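Local coordinates for ABC transporter, substrate binding protein (PDB 3C9H) that probably captures a solute in the periplasm and delivers it to an ABC transporter, and binds a magnesium ion in the crystal, at residues D160-H165 with K203-A208; K143-T148 with R227-Y232; D197-I202 with S342-R347; A218-V223 with P247-V252. All coordinates share one frame; numbering follows the deposited sequence.

Contact 1. Residues D160-H165 with K203-A208; sequences DYLERH and KAMGAA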
loop_
_atom_site.group_PDB
_atom_site.type_symbol
_atom_site.label_atom_id
_atom_site.label_comp_id
_atom_site.label_asym_id
_atom_site.label_seq_id
_atom_site.Cartn_x
_atom_site.Cartn_y
_atom_site.Cartn_z
ATOM N N ASP A 160 -24.936 -0.436 8.838
ATOM C CA ASP A 160 -26.265 -1.073 8.921
ATOM C C ASP A 160 -26.179 -2.598 9.014
ATOM O O ASP A 160 -26.868 -3.198 9.830
ATOM C CB ASP A 160 -27.134 -0.666 7.729
ATOM C CG ASP A 160 -28.599 -1.093 7.889
ATOM O OD1 ASP A 160 -29.172 -0.927 8.995
ATOM O OD2 ASP A 160 -29.179 -1.597 6.904
ATOM N N TYR A 161 -25.342 -3.223 8.191
ATOM C CA TYR A 161 -25.171 -4.681 8.250
ATOM C C TYR A 161 -24.667 -5.121 9.632
ATOM O O TYR A 161 -25.174 -6.085 10.208
ATOM C CB TYR A 161 -24.210 -5.189 7.155
ATOM C CG TYR A 161 -23.825 -6.649 7.310
ATOM C CD1 TYR A 161 -24.556 -7.663 6.683
ATOM C CD2 TYR A 161 -22.750 -7.020 8.110
ATOM C CE1 TYR A 161 -24.204 -9.022 6.843
ATOM C CE2 TYR A 161 -22.396 -8.363 8.277
ATOM C CZ TYR A 161 -23.118 -9.357 7.636
ATOM O OH TYR A 161 -22.737 -10.685 7.810
ATOM N N LEU A 162 -23.660 -4.414 10.148
ATOM C CA LEU A 162 -23.113 -4.695 11.472
ATOM C C LEU A 162 -24.187 -4.636 12.550
ATOM O O LEU A 162 -24.215 -5.467 13.454
ATOM C CB LEU A 162 -22.004 -3.693 11.820
ATOM C CG LEU A 162 -20.718 -3.780 10.999
ATOM C CD1 LEU A 162 -19.722 -2.745 11.521
ATOM C CD2 LEU A 162 -20.141 -5.212 10.994
ATOM N N GLU A 163 -25.055 -3.637 12.439
ATOM C CA GLU A 163 -26.151 -3.443 13.387
ATOM C C GLU A 163 -27.214 -4.535 13.236
ATOM O O GLU A 163 -27.571 -5.183 14.214
ATOM C CB GLU A 163 -26.735 -2.021 13.263
ATOM C CG GLU A 163 -25.802 -0.985 13.923
ATOM C CD GLU A 163 -26.026 0.485 13.506
ATOM O OE1 GLU A 163 -26.976 0.797 12.741
ATOM O OE2 GLU A 163 -25.217 1.338 13.960
ATOM N N ARG A 164 -27.669 -4.791 12.020
ATOM C CA ARG A 164 -28.662 -5.845 11.801
ATOM C C ARG A 164 -28.169 -7.258 12.127
ATOM O O ARG A 164 -28.990 -8.117 12.425
ATOM C CB ARG A 164 -29.237 -5.766 10.381
ATOM C CG ARG A 164 -30.023 -4.479 10.150
ATOM C CD ARG A 164 -30.673 -4.400 8.772
ATOM N NE ARG A 164 -29.656 -4.368 7.730
ATOM C CZ ARG A 164 -29.234 -5.427 7.039
ATOM N NH1 ARG A 164 -29.731 -6.640 7.241
ATOM N NH2 ARG A 164 -28.285 -5.262 6.139
ATOM N N HIS A 165 -26.854 -7.500 12.094
ATOM C CA HIS A 165 -26.295 -8.822 12.410
ATOM C C HIS A 165 -25.360 -8.811 13.619
ATOM O O HIS A 165 -24.372 -9.555 13.659
ATOM C CB HIS A 165 -25.552 -9.387 11.206
ATOM C CG HIS A 165 -26.383 -9.464 9.967
ATOM N ND1 HIS A 165 -26.693 -8.354 9.210
ATOM C CD2 HIS A 165 -26.980 -10.515 9.359
ATOM C CE1 HIS A 165 -27.445 -8.720 8.189
ATOM N NE2 HIS A 165 -27.635 -10.025 8.254
ATOM N N LYS A 203 -16.752 3.766 15.196
ATOM C CA LYS A 203 -17.533 3.389 16.385
ATOM C C LYS A 203 -18.309 2.083 16.169
ATOM O O LYS A 203 -18.191 1.164 16.976
ATOM C CB LYS A 203 -18.472 4.526 16.798
ATOM C CG LYS A 203 -17.727 5.721 17.407
ATOM C CD LYS A 203 -18.614 6.972 17.512
ATOM C CE LYS A 203 -17.845 8.203 18.081
ATOM N NZ LYS A 203 -17.364 8.019 19.518
ATOM N N ALA A 204 -19.054 1.988 15.066
ATOM C CA ALA A 204 -19.760 0.739 14.718
ATOM C C ALA A 204 -18.823 -0.472 14.700
ATOM O O ALA A 204 -19.190 -1.544 15.187
ATOM C CB ALA A 204 -20.477 0.868 13.385
ATOM N N MET A 205 -17.620 -0.319 14.143
ATOM C CA MET A 205 -16.672 -1.439 14.066
ATOM C C MET A 205 -16.227 -1.840 15.484
ATOM O O MET A 205 -16.102 -3.039 15.801
ATOM C CB MET A 205 -15.451 -1.110 13.173
ATOM C CG MET A 205 -15.729 -1.083 11.637
ATOM S SD MET A 205 -14.274 -0.916 10.544
ATOM C CE MET A 205 -13.860 0.764 10.916
ATOM N N GLY A 206 -15.976 -0.842 16.331
ATOM C CA GLY A 206 -15.611 -1.108 17.728
ATOM C C GLY A 206 -16.706 -1.842 18.504
ATOM O O GLY A 206 -16.407 -2.739 19.279
ATOM N N ALA A 207 -17.969 -1.479 18.263
ATOM C CA ALA A 207 -19.132 -2.178 18.844
ATOM C C ALA A 207 -19.295 -3.604 18.310
ATOM O O ALA A 207 -19.728 -4.504 19.043
ATOM C CB ALA A 207 -20.376 -1.390 18.596
ATOM N N ALA A 208 -18.919 -3.812 17.046
ATOM C CA ALA A 208 -18.837 -5.153 16.463
ATOM C C ALA A 208 -17.588 -5.940 16.882
ATOM O O ALA A 208 -17.349 -7.043 16.388
ATOM C CB ALA A 208 -18.948 -5.077 14.926
#
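Leu162 spreads its two methyl groups over Ala204 of helix 198-207 and Ala208 just past its end. CD1 lies 4.1 Å from CB of Ala204, and the same methyl comes within 3.9 Å of the carbonyl O of Ala204, so it also rests on the helix backbone. CD2 reaches CB of Ala208 at 4.1 Å, and CG of Met205, whose CB points away, still comes to 4.3 Å from CD1. Alanines suit these two positions, four residues apart, because their short side chains let the branched leucine come close to the main chain. The leucine's CG stands anti to its carbonyl carbon (chi1 -68°), which carries the fork across to the neighbouring helix. In the periplasmic binding protein fold, helices pack on the central sheet of each lobe; here Ile173 of strand 173-176 meets Leu162, Met205 and Ala208, and Val169 also covers Leu162 and Ala208. Farther out, the end of helix 155-164 is tied by its own side chains: His165 ND1 donates to Tyr161 O at 2.9 Å, an oxygen that also accepts the backbone N of His165. The exposed Arg164 forms a salt bridge from NE to Asp160 OD2 and reaches Glu149 through NH2.

Contact 2. Residues K143-T148 with R227-Y232; sequences KPSFTT and RFVLGY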
loop_
_atom_site.group_PDB
_atom_site.type_symbol
_atom_site.label_atom_id
_atom_site.label_comp_id
_atom_site.label_asym_id
_atom_site.label_seq_id
_atom_site.Cartn_x
_atom_site.Cartn_y
_atom_site.Cartn_z
ATOM N N LYS A 143 -17.521 -15.110 0.969
ATOM C CA LYS A 143 -18.662 -15.409 0.088
ATOM C C LYS A 143 -19.672 -16.390 0.695
ATOM O O LYS A 143 -20.851 -16.118 0.676
ATOM C CB LYS A 143 -18.188 -15.921 -1.284
ATOM C CG LYS A 143 -17.382 -14.927 -2.086
ATOM C CD LYS A 143 -17.176 -15.426 -3.502
ATOM C CE LYS A 143 -16.415 -14.413 -4.323
ATOM N NZ LYS A 143 -16.610 -14.576 -5.799
ATOM N N PRO A 144 -19.208 -17.519 1.252
ATOM C CA PRO A 144 -20.154 -18.433 1.922
ATOM C C PRO A 144 -20.977 -17.825 3.051
ATOM O O PRO A 144 -22.018 -18.385 3.408
ATOM C CB PRO A 144 -19.245 -19.534 2.487
ATOM C CG PRO A 144 -18.069 -19.534 1.561
ATOM C CD PRO A 144 -17.847 -18.070 1.248
ATOM N N SER A 145 -20.528 -16.705 3.611
ATOM C CA SER A 145 -21.260 -16.037 4.699
ATOM C C SER A 145 -22.331 -15.076 4.193
ATOM O O SER A 145 -23.110 -14.585 4.984
ATOM C CB SER A 145 -20.307 -15.263 5.630
ATOM O OG SER A 145 -19.475 -16.138 6.342
ATOM N N PHE A 146 -22.342 -14.790 2.897
ATOM C CA PHE A 146 -23.268 -13.821 2.313
ATOM C C PHE A 146 -24.149 -14.504 1.290
ATOM O O PHE A 146 -24.192 -14.136 0.120
ATOM C CB PHE A 146 -22.525 -12.655 1.707
ATOM C CG PHE A 146 -21.998 -11.722 2.745
ATOM C CD1 PHE A 146 -22.756 -10.630 3.166
ATOM C CD2 PHE A 146 -20.800 -11.984 3.373
ATOM C CE1 PHE A 146 -22.291 -9.783 4.156
ATOM C CE2 PHE A 146 -20.332 -11.133 4.377
ATOM C CZ PHE A 146 -21.089 -10.041 4.765
ATOM N N THR A 147 -24.865 -15.498 1.771
ATOM C CA THR A 147 -25.702 -16.285 0.892
ATOM C C THR A 147 -27.160 -15.832 0.823
ATOM O O THR A 147 -27.762 -16.046 -0.201
ATOM C CB THR A 147 -25.581 -17.746 1.231
ATOM O OG1 THR A 147 -25.685 -17.907 2.652
ATOM C CG2 THR A 147 -24.166 -18.270 0.728
ATOM N N THR A 148 -27.736 -15.235 1.870
ATOM C CA THR A 148 -29.119 -14.683 1.746
ATOM C C THR A 148 -29.155 -13.164 1.714
ATOM O O THR A 148 -30.222 -12.558 1.668
ATOM C CB THR A 148 -30.116 -15.188 2.831
ATOM O OG1 THR A 148 -29.632 -14.841 4.129
ATOM C CG2 THR A 148 -30.333 -16.698 2.735
ATOM N N ARG A 227 -13.147 -17.298 9.250
ATOM C CA ARG A 227 -13.005 -16.798 10.629
ATOM C C ARG A 227 -13.597 -15.393 10.762
ATOM O O ARG A 227 -14.224 -15.064 11.782
ATOM C CB ARG A 227 -11.543 -16.788 11.086
ATOM C CG ARG A 227 -11.012 -18.165 11.511
ATOM C CD ARG A 227 -9.521 -18.125 11.811
ATOM N NE ARG A 227 -8.751 -18.185 10.576
ATOM C CZ ARG A 227 -7.423 -18.130 10.499
ATOM N NH1 ARG A 227 -6.690 -17.977 11.585
ATOM N NH2 ARG A 227 -6.829 -18.222 9.316
ATOM N N PHE A 228 -13.403 -14.591 9.704
ATOM C CA PHE A 228 -13.961 -13.259 9.581
ATOM C C PHE A 228 -14.905 -13.227 8.410
ATOM O O PHE A 228 -14.666 -13.875 7.411
ATOM C CB PHE A 228 -12.845 -12.242 9.295
ATOM C CG PHE A 228 -11.871 -12.042 10.438
ATOM C CD1 PHE A 228 -12.212 -12.312 11.750
ATOM C CD2 PHE A 228 -10.617 -11.497 10.183
ATOM C CE1 PHE A 228 -11.306 -12.100 12.785
ATOM C CE2 PHE A 228 -9.706 -11.283 11.216
ATOM C CZ PHE A 228 -10.058 -11.589 12.515
ATOM N N VAL A 229 -15.967 -12.442 8.519
ATOM C CA VAL A 229 -16.930 -12.322 7.420
ATOM C C VAL A 229 -16.670 -11.087 6.537
ATOM O O VAL A 229 -17.043 -11.068 5.374
ATOM C CB VAL A 229 -18.352 -12.295 7.968
ATOM C CG1 VAL A 229 -18.617 -13.597 8.758
ATOM C CG2 VAL A 229 -18.610 -11.038 8.818
ATOM N N LEU A 230 -16.037 -10.062 7.105
ATOM C CA LEU A 230 -15.782 -8.796 6.408
ATOM C C LEU A 230 -14.427 -8.207 6.804
ATOM O O LEU A 230 -14.031 -8.260 7.976
ATOM C CB LEU A 230 -16.854 -7.749 6.761
ATOM C CG LEU A 230 -18.222 -7.819 6.081
ATOM C CD1 LEU A 230 -19.218 -6.951 6.859
ATOM C CD2 LEU A 230 -18.144 -7.399 4.615
ATOM N N GLY A 231 -13.738 -7.621 5.830
ATOM C CA GLY A 231 -12.600 -6.741 6.094
ATOM C C GLY A 231 -12.792 -5.367 5.465
ATOM O O GLY A 231 -13.401 -5.231 4.390
ATOM N N TYR A 232 -12.252 -4.349 6.130
ATOM C CA TYR A 232 -12.430 -2.962 5.742
ATOM C C TYR A 232 -11.066 -2.312 5.443
ATOM O O TYR A 232 -10.131 -2.476 6.218
ATOM C CB TYR A 232 -13.152 -2.185 6.862
ATOM C CG TYR A 232 -13.267 -0.718 6.582
ATOM C CD1 TYR A 232 -14.232 -0.243 5.710
ATOM C CD2 TYR A 232 -12.411 0.206 7.178
ATOM C CE1 TYR A 232 -14.329 1.107 5.410
ATOM C CE2 TYR A 232 -12.504 1.574 6.888
ATOM C CZ TYR A 232 -13.458 2.012 6.006
ATOM O OH TYR A 232 -13.581 3.354 5.713
#
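Phe146 and Leu230 each hold CG anti to their own carbonyl carbon (chi1 -75° and -79°), and these rotations bring the phenyl ring and the isobutyl group together at about a right angle. The far end of the ring does the touching: CZ of Phe146 lies 3.9 Å from CG of Leu230, the point where the leucine forks. The approach is oblique to the ring. Beside it, CE2 of Phe146 is 3.4 Å from the carbonyl O of Val229, which sits at the ring edge near its plane. There the weakly positive aromatic hydrogens probably meet the carbonyl favourably, though the contact is no classical hydrogen bond.

Ser145 and Val229 make the second patch. CG1 of Val229 lies 3.6 Å from OG of Ser145 and 3.9 Å from its CB, an apolar methyl against a small polar side chain at the border of the contact. Serine is compact enough to let the two backbones approach, with CA of Ser145 and CA of Val229 6.3 Å apart. A backbone bond from Phe146 N to Lys143 O, 3.0 Å, closes the turn from which Ser145 and Phe146 project.

The ring of Phe146 is also bordered by Pro151 and Pro152 and meets Tyr161 of helix 155-164. Val229 and Leu230 both rest on Ile173 of strand 173-176, while the backbone of Val229 pairs with His142 at the end of strand 135-142. Within what is probably one lobe of the periplasmic binding protein fold, the loop linking that strand to helix 155-164 is thus laid against the start of strand 230-235.

Contact 3. Residues D197-I202 with S342-R347; sequences DIWSVI and SRLIER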
loop_
_atom_site.group_PDB
_atom_site.type_symbol
_atom_site.label_atom_id
_atom_site.label_comp_id
_atom_site.label_asym_id
_atom_site.label_seq_id
_atom_site.Cartn_x
_atom_site.Cartn_y
_atom_site.Cartn_z
ATOM N N ASP A 197 -18.454 11.867 8.652
ATOM C CA ASP A 197 -18.894 10.897 9.656
ATOM C C ASP A 197 -18.206 9.521 9.528
ATOM O O ASP A 197 -18.852 8.469 9.678
ATOM C CB ASP A 197 -20.420 10.745 9.589
ATOM C CG ASP A 197 -21.008 10.157 10.858
ATOM O OD1 ASP A 197 -20.406 10.354 11.934
ATOM O OD2 ASP A 197 -22.068 9.494 10.785
ATOM N N ILE A 198 -16.894 9.518 9.275
ATOM C CA ILE A 198 -16.130 8.274 9.344
ATOM C C ILE A 198 -16.154 7.709 10.756
ATOM O O ILE A 198 -16.026 6.498 10.955
ATOM C CB ILE A 198 -14.634 8.449 8.881
ATOM C CG1 ILE A 198 -13.932 7.087 8.769
ATOM C CG2 ILE A 198 -13.857 9.333 9.834
ATOM C CD1 ILE A 198 -14.634 6.084 7.872
ATOM N N TRP A 199 -16.318 8.587 11.744
ATOM C CA TRP A 199 -16.262 8.161 13.139
ATOM C C TRP A 199 -17.442 7.271 13.530
ATOM O O TRP A 199 -17.293 6.377 14.354
ATOM C CB TRP A 199 -16.116 9.382 14.062
ATOM C CG TRP A 199 -14.884 10.126 13.690
ATOM C CD1 TRP A 199 -14.799 11.299 13.002
ATOM C CD2 TRP A 199 -13.551 9.685 13.905
ATOM N NE1 TRP A 199 -13.483 11.634 12.808
ATOM C CE2 TRP A 199 -12.695 10.657 13.354
ATOM C CE3 TRP A 199 -12.992 8.560 14.520
ATOM C CZ2 TRP A 199 -11.311 10.540 13.399
ATOM C CZ3 TRP A 199 -11.626 8.448 14.571
ATOM C CH2 TRP A 199 -10.797 9.435 14.009
ATOM N N SER A 200 -18.593 7.486 12.907
ATOM C CA SER A 200 -19.712 6.551 13.082
ATOM C C SER A 200 -19.327 5.144 12.590
ATOM O O SER A 200 -19.686 4.138 13.226
ATOM C CB SER A 200 -20.979 7.059 12.383
ATOM O OG SER A 200 -20.790 7.148 10.976
ATOM N N VAL A 201 -18.591 5.078 11.478
ATOM C CA VAL A 201 -18.073 3.797 10.981
ATOM C C VAL A 201 -17.094 3.171 11.984
ATOM O O VAL A 201 -17.237 2.011 12.335
ATOM C CB VAL A 201 -17.386 3.924 9.589
ATOM C CG1 VAL A 201 -16.831 2.553 9.115
ATOM C CG2 VAL A 201 -18.357 4.510 8.548
ATOM N N ILE A 202 -16.122 3.949 12.458
ATOM C CA ILE A 202 -15.133 3.440 13.417
ATOM C C ILE A 202 -15.822 2.961 14.697
ATOM O O ILE A 202 -15.540 1.874 15.212
ATOM C CB ILE A 202 -14.042 4.513 13.749
ATOM C CG1 ILE A 202 -13.348 4.994 12.474
ATOM C CG2 ILE A 202 -12.995 3.953 14.701
ATOM C CD1 ILE A 202 -12.999 3.854 11.518
ATOM N N SER A 342 -0.470 11.928 15.609
ATOM C CA SER A 342 -0.638 11.371 16.954
ATOM C C SER A 342 -2.034 11.608 17.488
ATOM O O SER A 342 -2.590 10.744 18.142
ATOM C CB SER A 342 0.363 11.987 17.946
ATOM O OG SER A 342 1.652 11.479 17.731
ATOM N N ARG A 343 -2.598 12.769 17.203
ATOM C CA ARG A 343 -3.936 13.078 17.675
ATOM C C ARG A 343 -4.986 12.179 17.005
ATOM O O ARG A 343 -5.886 11.675 17.672
ATOM C CB ARG A 343 -4.239 14.557 17.456
ATOM C CG ARG A 343 -3.311 15.509 18.267
ATOM C CD ARG A 343 -3.618 15.466 19.765
ATOM N NE ARG A 343 -2.886 16.449 20.582
ATOM C CZ ARG A 343 -1.611 16.340 20.962
ATOM N NH1 ARG A 343 -0.868 15.301 20.564
ATOM N NH2 ARG A 343 -1.065 17.283 21.738
ATOM N N LEU A 344 -4.864 11.965 15.694
ATOM C CA LEU A 344 -5.812 11.126 14.964
ATOM C C LEU A 344 -5.792 9.676 15.450
ATOM O O LEU A 344 -6.824 9.015 15.479
ATOM C CB LEU A 344 -5.508 11.165 13.469
ATOM C CG LEU A 344 -6.416 10.314 12.575
ATOM C CD1 LEU A 344 -7.855 10.813 12.641
ATOM C CD2 LEU A 344 -5.909 10.333 11.151
ATOM N N ILE A 345 -4.617 9.190 15.823
ATOM C CA ILE A 345 -4.464 7.841 16.335
ATOM C C ILE A 345 -5.134 7.668 17.713
ATOM O O ILE A 345 -5.770 6.643 17.982
ATOM C CB ILE A 345 -2.964 7.410 16.342
ATOM C CG1 ILE A 345 -2.474 7.188 14.901
ATOM C CG2 ILE A 345 -2.774 6.145 17.149
ATOM C CD1 ILE A 345 -0.977 6.783 14.749
ATOM N N GLU A 346 -5.023 8.664 18.584
ATOM C CA GLU A 346 -5.670 8.542 19.882
ATOM C C GLU A 346 -7.200 8.708 19.776
ATOM O O GLU A 346 -7.943 8.057 20.500
ATOM C CB GLU A 346 -5.025 9.459 20.943
ATOM C CG GLU A 346 -5.159 10.967 20.756
ATOM C CD GLU A 346 -4.548 11.755 21.942
ATOM O OE1 GLU A 346 -4.366 11.157 23.043
ATOM O OE2 GLU A 346 -4.252 12.968 21.776
ATOM N N ARG A 347 -7.667 9.553 18.869
ATOM C CA ARG A 347 -9.099 9.629 18.546
ATOM C C ARG A 347 -9.676 8.285 18.006
ATOM O O ARG A 347 -10.778 7.864 18.357
ATOM C CB ARG A 347 -9.308 10.740 17.523
ATOM C CG ARG A 347 -10.753 11.111 17.293
ATOM C CD ARG A 347 -10.885 12.438 16.548
ATOM N NE ARG A 347 -12.289 12.855 16.445
ATOM C CZ ARG A 347 -12.784 13.670 15.516
ATOM N NH1 ARG A 347 -12.015 14.178 14.560
ATOM N NH2 ARG A 347 -14.074 13.965 15.534
#
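Trp199 and Arg347 meet by stacking. The guanidinium lies over one face of the indole, with planes 26° apart and CZ of Arg347 3.9 Å from the centroid of the five-membered ring, a cation-pi contact. NE1 of Trp199 and NH1 of Arg347 come within 3.4 Å, but both are donors, so the attraction is probably electrostatic and dispersive. Tryptophan offers a broad, electron-rich face, and arginine a flat cation that can lie on it.

A CH-pi contact continues the stack: CG of Arg347 is 3.9 Å from the centroid of the six-membered ring. The arginine chain runs extended from CG to NE, with CG anti to the backbone N (chi1 -169°), so its methylenes cover the benzene half while its charged end reaches the pyrrole half. The opposite face of the indole is met by CG2 of Ile198.

Apolar packing completes the contact at the ring edge, where CD1 of Leu344 lies in the indole plane, 3.5 Å from CH2 of Trp199. Leu344 is buried, whereas Arg347 is exposed, as suits their characters.

Around this site, Gln192 of helix 183-194 touches Trp199, Leu344 and Arg347. Trp199 also packs on Ala351, one turn beyond Arg347, and Ile202 reaches Trp348, Ala351 and Leu352. In plain helix-to-helix packing, away from the magnesium site, the C-terminal helix 338-353 thus lies against helices 198-207 and 183-194 of an alpha/beta lobe.

Contact 4. Residues A218-V223 with P247-V252; sequences AILERV and PDVGIV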
loop_
_atom_site.group_PDB
_atom_site.type_symbol
_atom_site.label_atom_id
_atom_site.label_comp_id
_atom_site.label_asym_id
_atom_site.label_seq_id
_atom_site.Cartn_x
_atom_site.Cartn_y
_atom_site.Cartn_z
ATOM N N ALA A 218 -2.784 -10.864 6.695
ATOM C CA ALA A 218 -3.350 -11.474 7.917
ATOM C C ALA A 218 -4.888 -11.465 7.880
ATOM O O ALA A 218 -5.562 -12.415 8.287
ATOM C CB ALA A 218 -2.847 -10.759 9.198
ATOM N N ILE A 219 -5.444 -10.367 7.411
ATOM C CA ILE A 219 -6.894 -10.237 7.337
ATOM C C ILE A 219 -7.416 -11.146 6.222
ATOM O O ILE A 219 -8.345 -11.899 6.428
ATOM C CB ILE A 219 -7.314 -8.786 7.128
ATOM C CG1 ILE A 219 -6.943 -7.935 8.358
ATOM C CG2 ILE A 219 -8.828 -8.721 6.803
ATOM C CD1 ILE A 219 -7.063 -6.405 8.126
ATOM N N LEU A 220 -6.754 -11.135 5.073
ATOM C CA LEU A 220 -7.166 -11.972 3.960
ATOM C C LEU A 220 -7.185 -13.450 4.316
ATOM O O LEU A 220 -8.168 -14.136 4.003
ATOM C CB LEU A 220 -6.321 -11.682 2.716
ATOM C CG LEU A 220 -6.693 -10.361 2.030
ATOM C CD1 LEU A 220 -5.577 -9.921 1.115
ATOM C CD2 LEU A 220 -8.030 -10.469 1.263
ATOM N N GLU A 221 -6.160 -13.944 5.005
ATOM C CA GLU A 221 -6.171 -15.371 5.431
ATOM C C GLU A 221 -7.388 -15.710 6.277
ATOM O O GLU A 221 -7.968 -16.766 6.090
ATOM C CB GLU A 221 -4.854 -15.861 6.085
ATOM C CG GLU A 221 -4.210 -14.971 7.085
ATOM C CD GLU A 221 -2.705 -15.288 7.313
ATOM O OE1 GLU A 221 -1.841 -14.979 6.431
ATOM O OE2 GLU A 221 -2.397 -15.804 8.410
ATOM N N ARG A 222 -7.810 -14.797 7.141
ATOM C CA ARG A 222 -8.912 -15.038 8.068
ATOM C C ARG A 222 -10.311 -14.886 7.432
ATOM O O ARG A 222 -11.259 -15.592 7.812
ATOM C CB ARG A 222 -8.758 -14.164 9.305
ATOM C CG ARG A 222 -7.616 -14.654 10.238
ATOM C CD ARG A 222 -7.151 -13.577 11.208
ATOM N NE ARG A 222 -6.049 -14.054 12.047
ATOM C CZ ARG A 222 -4.807 -14.271 11.625
ATOM N NH1 ARG A 222 -4.445 -14.026 10.363
ATOM N NH2 ARG A 222 -3.899 -14.734 12.482
ATOM N N VAL A 223 -10.436 -13.959 6.488
ATOM C CA VAL A 223 -11.645 -13.834 5.659
ATOM C C VAL A 223 -11.767 -15.053 4.748
ATOM O O VAL A 223 -12.860 -15.572 4.580
ATOM C CB VAL A 223 -11.672 -12.500 4.838
ATOM C CG1 VAL A 223 -12.854 -12.459 3.831
ATOM C CG2 VAL A 223 -11.757 -11.293 5.817
ATOM N N PRO A 247 -11.277 -19.081 -3.753
ATOM C CA PRO A 247 -12.544 -18.620 -4.332
ATOM C C PRO A 247 -13.549 -18.013 -3.327
ATOM O O PRO A 247 -14.435 -17.275 -3.739
ATOM C CB PRO A 247 -13.106 -19.895 -4.987
ATOM C CG PRO A 247 -12.544 -21.001 -4.184
ATOM C CD PRO A 247 -11.149 -20.548 -3.813
ATOM N N ASP A 248 -13.392 -18.273 -2.035
ATOM C CA ASP A 248 -14.318 -17.725 -1.027
ATOM C C ASP A 248 -14.046 -16.283 -0.562
ATOM O O ASP A 248 -14.786 -15.755 0.281
ATOM C CB ASP A 248 -14.398 -18.655 0.171
ATOM C CG ASP A 248 -14.944 -20.025 -0.198
ATOM O OD1 ASP A 248 -15.576 -20.171 -1.270
ATOM O OD2 ASP A 248 -14.738 -20.955 0.587
ATOM N N VAL A 249 -13.009 -15.643 -1.104
ATOM C CA VAL A 249 -12.769 -14.220 -0.831
ATOM C C VAL A 249 -13.405 -13.388 -1.937
ATOM O O VAL A 249 -13.005 -13.465 -3.107
ATOM C CB VAL A 249 -11.259 -13.858 -0.722
ATOM C CG1 VAL A 249 -11.093 -12.395 -0.308
ATOM C CG2 VAL A 249 -10.546 -14.738 0.290
ATOM N N GLY A 250 -14.401 -12.600 -1.556
ATOM C CA GLY A 250 -15.011 -11.619 -2.450
ATOM C C GLY A 250 -14.514 -10.219 -2.145
ATOM O O GLY A 250 -14.051 -9.941 -1.040
ATOM N N ILE A 251 -14.620 -9.350 -3.134
ATOM C CA ILE A 251 -14.142 -7.976 -3.080
ATOM C C ILE A 251 -15.265 -7.023 -3.490
ATOM O O ILE A 251 -15.990 -7.299 -4.459
ATOM C CB ILE A 251 -12.970 -7.749 -4.081
ATOM C CG1 ILE A 251 -11.784 -8.671 -3.767
ATOM C CG2 ILE A 251 -12.548 -6.275 -4.083
ATOM C CD1 ILE A 251 -10.776 -8.799 -4.909
ATOM N N VAL A 252 -15.377 -5.895 -2.789
ATOM C CA VAL A 252 -16.264 -4.786 -3.178
ATOM C C VAL A 252 -15.474 -3.489 -3.155
ATOM O O VAL A 252 -14.888 -3.122 -2.117
ATOM C CB VAL A 252 -17.500 -4.673 -2.224
ATOM C CG1 VAL A 252 -18.460 -3.598 -2.709
ATOM C CG2 VAL A 252 -18.211 -5.970 -2.113
#
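Helix 216-224 comes closest to strand 249-252 at Val223 and Val249, whose CA atoms are 6.6 Å apart, with no hydrogen bond between the two segments. Val249 points its side chain toward the helix, and one methyl carries the contact. CG1 of Val249, anti to its backbone N (chi1 -175°), lies 3.9 Å from CD2 of Leu220 and 4.5 Å from CG1 of Val223. The leucine and valine side chains cross at about a right angle. Leu220 and Val223, three residues apart in the helix, present neighbouring side chains on the same side. Leucine is long enough to reach across from a CB that does not itself face the strand, while Val223, shorter, makes the looser touch. Valine on the strand suits its place too: beta-branching favours extended backbone, and one methyl reaches the helix.

This is the helix-on-sheet packing of the alpha/beta lobes of periplasmic binding proteins. Strand 249-252 pairs antiparallel with strand 135-142, whose Val140 also touches both Leu220 and Val223, so the helix spans two adjacent strands. Tyr238 and Trp242 of helix 236-245 border Leu220 as well. The side chain of Leu220 is about 7 Å from that of Asp43, a magnesium ligand, and about 10 Å from the ion, near the site without belonging to it. Away from the strand, NH1 of Arg222 donates to the carbonyl O of Ala218 at 2.9 Å and makes a weak bond to OE2 of Glu221 at 3.3 Å.

Overall arrangement
Contacts 1 and 4 are buried and rest on apolar side chains, with contact 1 also touching a backbone carbonyl; one sets helix against helix, the other helix against strand. Contact 2 is only partly buried and mixes an aromatic ring with a carbonyl and a serine. Contact 3 pairs a buried tryptophan with an exposed arginine, and is alone in using a cation. Contacts 1 and 3 share helix 198-207, working from successive parts of it. Contacts 1 and 2 touch through Tyr161, which meets Phe146 and Leu230. Contacts 2 and 4 lie closest, centres 8 Å apart, joined by backbone pairing of Lys143 with Asp248 and of Phe228 with Arg222. Of the four, contact 4 is nearest the chain's centre.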